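Sorbitol-6-phosphate dehydrogenase (Erwinia amylovora CFBP1430, PDB 5O3Z) catalyses, as a sorbitol-6-phosphate 2-dehydrogenase of the short-chain dehydrogenase/reductase family, the oxidation of sorbitol 6-phosphate at carbon 2, presumably with a nicotinamide cofactor. Local coordinates at residues L38-A43 with G61-A66; K137-Q142 with F240-K245; T182-M187 with T250-N255. One frame throughout, in Å; residues are numbered along the deposited sequence.

All three contacts reach the same parallel sheet, but at different places. Contact 1 is partly buried and lies at the edge formed by strand 59-63, where a lysine ammonium and aliphatic chain stems do most of the work. Contacts 2 and 3 are buried, lie toward the opposite edge of the sheet, touch each other and both meet the second subunit; Gln142 and Ser185 join them, since strands 139-145 and 182-188 are neighbours. Contact 2 sets one arginine against the carbonyls at the end of helix 231-242, whereas contact 3 is mainly backbone pairing of two strands. The centres of contacts 1 and 3 are about 25 Å apart, on opposite sides of the chain's centre.

Contact 1 of 3, residues L38-A43 with G61-A66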
loop_
_atom_site.group_PDB
_atom_site.type_symbol
_atom_site.label_atom_id
_atom_site.label_comp_id
_atom_site.label_asym_id
_atom_site.label_seq_id
_atom_site.Cartn_x
_atom_site.Cartn_y
_atom_site.Cartn_z
ATOM N N LEU A 38 19.631 19.177 -20.692
ATOM C CA LEU A 38 20.852 18.638 -21.343
ATOM C C LEU A 38 21.094 19.480 -22.618
ATOM O O LEU A 38 22.243 19.800 -22.930
ATOM C CB LEU A 38 20.724 17.144 -21.656
ATOM C CG LEU A 38 21.925 16.236 -22.040
ATOM C CD1 LEU A 38 22.968 16.129 -20.957
ATOM C CD2 LEU A 38 21.431 14.818 -22.343
ATOM N N ASN A 39 20.001 19.867 -23.296
ATOM C CA ASN A 39 20.047 20.728 -24.463
ATOM C C ASN A 39 19.907 22.193 -24.095
ATOM O O ASN A 39 18.785 22.690 -23.913
ATOM C CB ASN A 39 18.973 20.342 -25.470
ATOM C CG ASN A 39 19.135 21.080 -26.784
ATOM O OD1 ASN A 39 19.506 22.232 -26.823
ATOM N ND2 ASN A 39 18.828 20.412 -27.849
ATOM N N GLU A 40 21.052 22.871 -23.982
ATOM C CA GLU A 40 21.124 24.228 -23.495
ATOM C C GLU A 40 20.396 25.223 -24.407
ATOM O O GLU A 40 19.806 26.188 -23.913
ATOM C CB GLU A 40 22.563 24.671 -23.350
ATOM C CG GLU A 40 22.722 25.863 -22.401
ATOM C CD GLU A 40 24.142 26.436 -22.408
ATOM O OE1 GLU A 40 25.083 25.754 -22.844
ATOM O OE2 GLU A 40 24.334 27.583 -21.954
ATOM N N SER A 41 20.348 24.943 -25.701
ATOM C CA SER A 41 19.699 25.879 -26.620
ATOM C C SER A 41 18.164 25.799 -26.414
ATOM O O SER A 41 17.516 26.837 -26.421
ATOM C CB SER A 41 20.087 25.678 -28.071
ATOM O OG SER A 41 19.345 24.651 -28.647
ATOM N N ASN A 42 17.633 24.581 -26.237
ATOM C CA ASN A 42 16.252 24.372 -25.828
ATOM C C ASN A 42 15.962 25.084 -24.552
ATOM O O ASN A 42 14.969 25.809 -24.483
ATOM C CB ASN A 42 15.945 22.901 -25.675
ATOM C CG ASN A 42 15.778 22.226 -26.982
ATOM O OD1 ASN A 42 15.904 22.863 -28.034
ATOM N ND2 ASN A 42 15.532 20.936 -26.954
ATOM N N ALA A 43 16.792 24.913 -23.532
ATOM C CA ALA A 43 16.582 25.638 -22.306
ATOM C C ALA A 43 16.503 27.171 -22.530
ATOM O O ALA A 43 15.559 27.835 -22.035
ATOM C CB ALA A 43 17.626 25.306 -21.240
ATOM N N GLY A 61 17.765 30.075 -19.007
ATOM C CA GLY A 61 18.070 28.709 -19.428
ATOM C C GLY A 61 19.453 28.284 -18.924
ATOM O O GLY A 61 20.417 29.090 -18.945
ATOM N N PHE A 62 19.570 27.030 -18.497
ATOM C CA PHE A 62 20.848 26.477 -17.982
ATOM C C PHE A 62 21.060 25.095 -18.569
ATOM O O PHE A 62 20.098 24.408 -18.836
ATOM C CB PHE A 62 20.818 26.318 -16.488
ATOM C CG PHE A 62 20.633 27.600 -15.742
ATOM C CD1 PHE A 62 19.362 28.167 -15.650
ATOM C CD2 PHE A 62 21.681 28.213 -15.077
ATOM C CE1 PHE A 62 19.159 29.316 -14.942
ATOM C CE2 PHE A 62 21.486 29.406 -14.402
ATOM C CZ PHE A 62 20.218 29.942 -14.309
ATOM N N LYS A 63 22.329 24.729 -18.822
ATOM C CA LYS A 63 22.704 23.401 -19.227
ATOM C C LYS A 63 22.898 22.557 -17.970
ATOM O O LYS A 63 23.499 22.988 -16.990
ATOM C CB LYS A 63 24.023 23.428 -20.019
ATOM C CG LYS A 63 24.181 22.296 -21.023
ATOM C CD LYS A 63 25.031 21.164 -20.479
ATOM C CE LYS A 63 25.597 20.285 -21.602
ATOM N NZ LYS A 63 24.697 19.132 -21.930
ATOM N N VAL A 64 22.360 21.348 -18.000
ATOM C CA VAL A 64 22.725 20.363 -16.938
ATOM C C VAL A 64 22.604 18.911 -17.442
ATOM O O VAL A 64 21.754 18.579 -18.272
ATOM C CB VAL A 64 21.941 20.554 -15.612
ATOM C CG1 VAL A 64 20.452 20.198 -15.793
ATOM C CG2 VAL A 64 22.585 19.724 -14.508
ATOM N N ASP A 65 23.555 18.092 -16.960
ATOM C CA ASP A 65 23.526 16.664 -17.122
ATOM C C ASP A 65 23.243 16.214 -15.730
ATOM O O ASP A 65 24.152 16.265 -14.857
ATOM C CB ASP A 65 24.902 16.142 -17.614
ATOM C CG ASP A 65 24.994 14.617 -17.604
ATOM O OD1 ASP A 65 23.983 13.916 -17.375
ATOM O OD2 ASP A 65 26.076 14.095 -17.869
ATOM N N ALA A 66 21.992 15.826 -15.474
ATOM C CA ALA A 66 21.633 15.542 -14.086
ATOM C C ALA A 66 22.373 14.292 -13.546
ATOM O O ALA A 66 22.515 14.159 -12.362
ATOM C CB ALA A 66 20.107 15.443 -13.864
#
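Lys63 and Leu38 form the one hydrogen bond between 38-43 and 61-66. Lys63 NZ donates to the backbone oxygen Leu38 O at 2.7 Å, lying in the carbonyl plane on a lone pair (C=O...N angle 133°). The lysine chain, bent at chi2 and chi4, runs beside the leucine in the same direction, which also puts Leu38 CD1 3.6 Å from Lys63 NZ. A weaker polar contact backs this up: Leu38 CA approaches Val64 O at 3.2 Å as a CA-H...O pair.

Carbon contacts make up the rest. Glu40 crosses Lys63 at about a right angle, its CG lying 3.6 Å from Lys63 CB. The carboxylate stays far from the ammonium, with Glu40 OE1 6.7 Å from Lys63 NZ, so the pair meets through its stems. Leu38 CD1 reaches Asp65 CB at 3.9 Å, while Asp65 OD1 is engaged by Thr67. Deeper in, the methyl Ala43 CB packs against the backbone carbonyl oxygen Phe62 O at 3.6 Å.

On the helix side, Asn39 is the N-cap of helix 40-54, and its OD1 takes a nearly straight bond from Asn42 N, which stands above the amide plane, and another from Ser41 OG.

Together the segments join the helix start to the second strand in the beta-alpha-beta unit 32-37, 40-54, 59-63 of the Rossmann-type fold of short-chain dehydrogenases.

Contact 2 of 3, residues K137-Q142 with F240-K245; sequences KGRIIQ and FYASDK
Arg139 carries most of the contact between strand 139-145 and the end of helix 231-242, and its chain can be followed outward atom by atom against Tyr241, Ala242 and Ser243. From CB, which points toward the helix end, CG is set anti to the carbonyl carbon (chi1 -58°) and lies 3.4 Å from Ala242 O. The chain then bends at chi2, and CD comes to 3.4 Å from Tyr241 O. NE donates a weak hydrogen bond to the same Tyr241 O; its N-H...O angle of only 120° shows how poorly the hydrogen is aimed.

At the tip the two terminal nitrogens work in different directions. NH2 gives Ser243 O a bond of 2.9 Å with an N-H...O angle of 159°. That oxygen lies close to the guanidinium plane, although NH2 itself stands above the plane of the Ser243 carbonyl. NH1 turns back to Gly138 O, just before its own strand, and donates to it at 3.1 Å, again near the guanidinium plane, so bonds to both segments restrict rotation of the group.

The guanidinium, presumably charged, thus reaches from an interior strand of the Rossmann-type sheet, flanked by 88-91 and 182-188, to the carbonyls of Tyr241 and Ser243 where helix 231-242 runs out. Asp244 OD1, 4.0 Å from Arg139 NH2 and well out of the guanidinium plane, may add electrostatic attraction without a bond.

Beyond Ala242, Ser243 OG donates to Phe240 O and accepts from Lys245 N, an ST turn leading into the following 3-10 segment. Two residues beyond Arg139, Ile141 CD1 packs on Ala242 CB at 3.9 Å. The hydroxyls of Tyr241 and of Tyr241 of the second subunit share a hydrogen bond, and Phe240 stacks on Phe240 of that subunit.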
loop_
_atom_site.group_PDB
_atom_site.type_symbol
_atom_site.label_atom_id
_atom_site.label_comp_id
_atom_site.label_asym_id
_atom_site.label_seq_id
_atom_site.Cartn_x
_atom_site.Cartn_y
_atom_site.Cartn_z
ATOM N N LYS A 137 10.949 27.378 3.133
ATOM C CA LYS A 137 10.121 26.228 3.374
ATOM C C LYS A 137 9.785 25.735 2.020
ATOM O O LYS A 137 8.694 26.028 1.478
ATOM C CB LYS A 137 8.843 26.613 4.080
ATOM C CG LYS A 137 9.020 27.163 5.478
ATOM C CD LYS A 137 7.697 27.844 5.859
ATOM C CE LYS A 137 7.840 28.779 7.035
ATOM N NZ LYS A 137 8.699 28.205 8.104
ATOM N N GLY A 138 10.731 24.998 1.452
ATOM C CA GLY A 138 10.721 24.693 0.018
ATOM C C GLY A 138 9.913 23.457 -0.338
ATOM O O GLY A 138 9.323 22.854 0.505
ATOM N N ARG A 139 9.852 23.175 -1.634
ATOM C CA ARG A 139 9.182 22.053 -2.215
ATOM C C ARG A 139 10.118 21.301 -3.183
ATOM O O ARG A 139 10.908 21.917 -3.921
ATOM C CB ARG A 139 8.049 22.589 -2.986
ATOM C CG ARG A 139 7.101 23.405 -2.144
ATOM C CD ARG A 139 6.317 22.503 -1.243
ATOM N NE ARG A 139 5.256 23.125 -0.514
ATOM C CZ ARG A 139 5.309 23.546 0.738
ATOM N NH1 ARG A 139 6.435 23.540 1.442
ATOM N NH2 ARG A 139 4.185 24.039 1.308
ATOM N N ILE A 140 10.027 19.978 -3.194
ATOM C CA ILE A 140 10.715 19.162 -4.156
ATOM C C ILE A 140 9.636 18.258 -4.716
ATOM O O ILE A 140 8.970 17.550 -3.937
ATOM C CB ILE A 140 11.844 18.338 -3.534
ATOM C CG1 ILE A 140 12.956 19.228 -2.973
ATOM C CG2 ILE A 140 12.384 17.346 -4.551
ATOM C CD1 ILE A 140 13.993 18.512 -2.128
ATOM N N ILE A 141 9.455 18.282 -6.014
ATOM C CA ILE A 141 8.465 17.430 -6.630
ATOM C C ILE A 141 9.110 16.653 -7.710
ATOM O O ILE A 141 9.622 17.235 -8.672
ATOM C CB ILE A 141 7.290 18.258 -7.168
ATOM C CG1 ILE A 141 6.476 18.785 -5.965
ATOM C CG2 ILE A 141 6.383 17.413 -8.046
ATOM C CD1 ILE A 141 5.552 19.933 -6.294
ATOM N N GLN A 142 9.016 15.312 -7.629
ATOM C CA GLN A 142 9.475 14.442 -8.708
ATOM C C GLN A 142 8.391 13.975 -9.665
ATOM O O GLN A 142 7.346 13.477 -9.254
ATOM C CB GLN A 142 10.086 13.164 -8.098
ATOM C CG GLN A 142 10.904 12.322 -9.085
ATOM C CD GLN A 142 10.893 10.786 -8.788
ATOM O OE1 GLN A 142 10.109 10.276 -7.963
ATOM N NE2 GLN A 142 11.714 10.042 -9.555
ATOM N N PHE A 240 -0.610 22.490 -6.648
ATOM C CA PHE A 240 -1.245 22.423 -5.375
ATOM C C PHE A 240 -0.223 21.986 -4.384
ATOM O O PHE A 240 -0.020 22.675 -3.356
ATOM C CB PHE A 240 -2.498 21.501 -5.386
ATOM C CG PHE A 240 -3.022 21.277 -4.017
ATOM C CD1 PHE A 240 -3.588 22.335 -3.302
ATOM C CD2 PHE A 240 -2.796 20.087 -3.359
ATOM C CE1 PHE A 240 -4.005 22.174 -1.990
ATOM C CE2 PHE A 240 -3.208 19.910 -2.061
ATOM C CZ PHE A 240 -3.820 20.959 -1.370
ATOM N N TYR A 241 0.478 20.855 -4.645
ATOM C CA TYR A 241 1.512 20.374 -3.674
ATOM C C TYR A 241 2.733 21.319 -3.500
ATOM O O TYR A 241 3.404 21.358 -2.463
ATOM C CB TYR A 241 1.869 18.873 -3.885
ATOM C CG TYR A 241 0.694 17.915 -3.510
ATOM C CD1 TYR A 241 0.544 17.456 -2.211
ATOM C CD2 TYR A 241 -0.243 17.529 -4.421
ATOM C CE1 TYR A 241 -0.567 16.642 -1.843
ATOM C CE2 TYR A 241 -1.307 16.698 -4.074
ATOM C CZ TYR A 241 -1.455 16.252 -2.806
ATOM O OH TYR A 241 -2.469 15.403 -2.420
ATOM N N ALA A 242 2.951 22.169 -4.478
ATOM C CA ALA A 242 4.014 23.206 -4.352
ATOM C C ALA A 242 3.575 24.428 -3.538
ATOM O O ALA A 242 4.406 25.199 -3.048
ATOM C CB ALA A 242 4.451 23.639 -5.751
ATOM N N SER A 243 2.264 24.590 -3.336
ATOM C CA SER A 243 1.724 25.762 -2.674
ATOM C C SER A 243 1.913 25.706 -1.150
ATOM O O SER A 243 2.098 24.638 -0.551
ATOM C CB SER A 243 0.233 25.890 -3.025
ATOM O OG SER A 243 -0.551 25.177 -2.067
ATOM N N ASP A 244 1.756 26.837 -0.474
ATOM C CA ASP A 244 1.706 26.830 1.006
ATOM C C ASP A 244 0.433 26.174 1.546
ATOM O O ASP A 244 0.350 25.868 2.728
ATOM C CB ASP A 244 1.892 28.249 1.554
ATOM C CG ASP A 244 3.281 28.843 1.170
ATOM O OD1 ASP A 244 4.276 28.071 1.156
ATOM O OD2 ASP A 244 3.396 30.064 0.855
ATOM N N LYS A 245 -0.535 25.915 0.679
ATOM C CA LYS A 245 -1.792 25.220 1.110
ATOM C C LYS A 245 -1.617 23.707 1.488
ATOM O O LYS A 245 -2.410 23.168 2.271
ATOM C CB LYS A 245 -2.866 25.369 0.032
ATOM C CG LYS A 245 -3.381 26.795 -0.114
ATOM C CD LYS A 245 -3.991 27.016 -1.494
ATOM C CE LYS A 245 -4.858 28.259 -1.457
ATOM N NZ LYS A 245 -5.652 28.521 -2.682
#

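Contact 3 of 3, residues T182-M187 with T250-N255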
loop_
_atom_site.group_PDB
_atom_site.type_symbol
_atom_site.label_atom_id
_atom_site.label_comp_id
_atom_site.label_asym_id
_atom_site.label_seq_id
_atom_site.Cartn_x
_atom_site.Cartn_y
_atom_site.Cartn_z
ATOM N N THR A 182 8.893 20.112 2.080
ATOM C CA THR A 182 8.164 18.922 1.691
ATOM C C THR A 182 8.618 18.351 0.315
ATOM O O THR A 182 9.095 19.063 -0.548
ATOM C CB THR A 182 6.655 19.181 1.628
ATOM O OG1 THR A 182 6.338 19.972 0.490
ATOM C CG2 THR A 182 6.147 19.817 2.848
ATOM N N VAL A 183 8.375 17.047 0.116
ATOM C CA VAL A 183 8.886 16.255 -1.006
ATOM C C VAL A 183 7.790 15.266 -1.384
ATOM O O VAL A 183 7.296 14.540 -0.485
ATOM C CB VAL A 183 10.103 15.450 -0.554
ATOM C CG1 VAL A 183 10.829 14.796 -1.784
ATOM C CG2 VAL A 183 11.057 16.304 0.282
ATOM N N HIS A 184 7.436 15.239 -2.650
ATOM C CA HIS A 184 6.432 14.356 -3.261
ATOM C C HIS A 184 6.860 13.789 -4.550
ATOM O O HIS A 184 7.669 14.398 -5.266
ATOM C CB HIS A 184 5.144 15.110 -3.529
ATOM C CG HIS A 184 4.548 15.728 -2.317
ATOM N ND1 HIS A 184 3.976 14.956 -1.308
ATOM C CD2 HIS A 184 4.478 17.025 -1.905
ATOM C CE1 HIS A 184 3.613 15.758 -0.313
ATOM N NE2 HIS A 184 3.893 17.026 -0.652
ATOM N N SER A 185 6.298 12.619 -4.885
ATOM C CA SER A 185 6.449 12.027 -6.176
ATOM C C SER A 185 5.064 11.976 -6.799
ATOM O O SER A 185 4.056 11.577 -6.134
ATOM C CB SER A 185 7.080 10.633 -6.039
ATOM O OG SER A 185 8.488 10.704 -5.800
ATOM N N LEU A 186 4.979 12.370 -8.062
ATOM C CA LEU A 186 3.716 12.375 -8.774
ATOM C C LEU A 186 3.641 11.203 -9.659
ATOM O O LEU A 186 4.453 11.072 -10.561
ATOM C CB LEU A 186 3.537 13.661 -9.637
ATOM C CG LEU A 186 3.556 15.022 -8.975
ATOM C CD1 LEU A 186 3.019 16.113 -9.934
ATOM C CD2 LEU A 186 2.775 14.994 -7.642
ATOM N N MET A 187 2.672 10.307 -9.421
ATOM C CA MET A 187 2.631 9.090 -10.141
ATOM C C MET A 187 1.741 9.220 -11.339
ATOM O O MET A 187 0.546 8.964 -11.303
ATOM C CB MET A 187 2.271 7.909 -9.180
ATOM C CG MET A 187 2.772 8.098 -7.750
ATOM S SD MET A 187 4.581 8.174 -7.604
ATOM C CE MET A 187 5.051 6.468 -8.009
ATOM N N THR A 250 3.562 15.686 3.371
ATOM C CA THR A 250 4.924 15.412 2.812
ATOM C C THR A 250 5.232 13.924 2.693
ATOM O O THR A 250 4.644 13.080 3.377
ATOM C CB THR A 250 6.040 16.097 3.656
ATOM O OG1 THR A 250 7.315 16.011 2.959
ATOM C CG2 THR A 250 6.206 15.397 4.900
ATOM N N GLY A 251 6.144 13.616 1.773
ATOM C CA GLY A 251 6.530 12.260 1.475
ATOM C C GLY A 251 5.601 11.426 0.616
ATOM O O GLY A 251 5.718 10.219 0.601
ATOM N N GLN A 252 4.675 12.039 -0.028
ATOM C CA GLN A 252 3.616 11.352 -0.727
ATOM C C GLN A 252 3.872 10.864 -2.183
ATOM O O GLN A 252 4.664 11.426 -2.943
ATOM C CB GLN A 252 2.321 12.190 -0.658
ATOM C CG GLN A 252 1.855 12.604 0.722
ATOM C CD GLN A 252 1.621 11.458 1.660
ATOM O OE1 GLN A 252 0.869 10.515 1.358
ATOM N NE2 GLN A 252 2.263 11.504 2.811
ATOM N N SER A 253 3.261 9.743 -2.526
ATOM C CA SER A 253 3.142 9.299 -3.901
ATOM C C SER A 253 1.765 9.668 -4.298
ATOM O O SER A 253 0.810 9.037 -3.833
ATOM C CB SER A 253 3.365 7.791 -4.000
ATOM O OG SER A 253 4.624 7.398 -3.468
ATOM N N ILE A 254 1.609 10.729 -5.102
ATOM C CA ILE A 254 0.302 11.278 -5.438
ATOM C C ILE A 254 -0.130 10.727 -6.791
ATOM O O ILE A 254 0.500 10.962 -7.794
ATOM C CB ILE A 254 0.393 12.809 -5.509
ATOM C CG1 ILE A 254 0.767 13.431 -4.195
ATOM C CG2 ILE A 254 -0.890 13.384 -5.992
ATOM C CD1 ILE A 254 0.000 12.985 -2.922
ATOM N N ASN A 255 -1.183 9.922 -6.838
ATOM C CA ASN A 255 -1.586 9.359 -8.078
ATOM C C ASN A 255 -2.278 10.379 -8.952
ATOM O O ASN A 255 -3.111 11.169 -8.459
ATOM C CB ASN A 255 -2.536 8.177 -7.830
ATOM C CG ASN A 255 -1.861 7.045 -7.111
ATOM O OD1 ASN A 255 -2.367 6.499 -6.108
ATOM N ND2 ASN A 255 -0.734 6.712 -7.564
#
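His184 CG lies anti to the carbonyl carbon (chi1 -58°), and chi2 of -70° turns ND1 toward the chain of Gln252. There ND1 accepts a hydrogen bond from Gln252 N at 3.3 Å, the donor tilted from the ring plane. The same ring brings CE1 to 3.4 Å from Thr250 CA, and Gln252 CB packs beside ND1. Thr250 OG1, anti to the backbone N, reaches Val183 N at 3.2 Å, so a side-chain oxygen does the accepting at the start of the pairing.

From there the backbones take over. Gly251 N donates to Val183 O at 2.7 Å, then Ser185 N to Gln252 O, Ile254 N to Ser185 O and Met187 N to Ile254 O, each of these last three at 2.8 Å. The strand axes run 28° apart in the same direction, and the bridges Ser185-Ser253, Leu186-Ile254 and Met187-Asn255 establish a parallel register. Leu186 CD2 meets Ile254 CB on one face; on the other, bends at chi2 and chi3 fold Met187 until SD lies 3.8 Å from Ser253 CB.

This is the last strand pair of the seven-stranded parallel Rossmann-type sheet, at a subunit interface: Asn255 OD1 pairs with Gln252 of the second subunit, while its ND2 is buried without a polar partner in the model.

Backbone bonds of Thr182, His184 and Leu186 to 139-145 place strand 182-188 between that strand and 253-256. Helix 156-176 packs on the Val183, Met187 and Ser253 face, and helix 231-242 on the face of Leu186 and Ile254, where the ring of Tyr241 meets His184 edge-to-face.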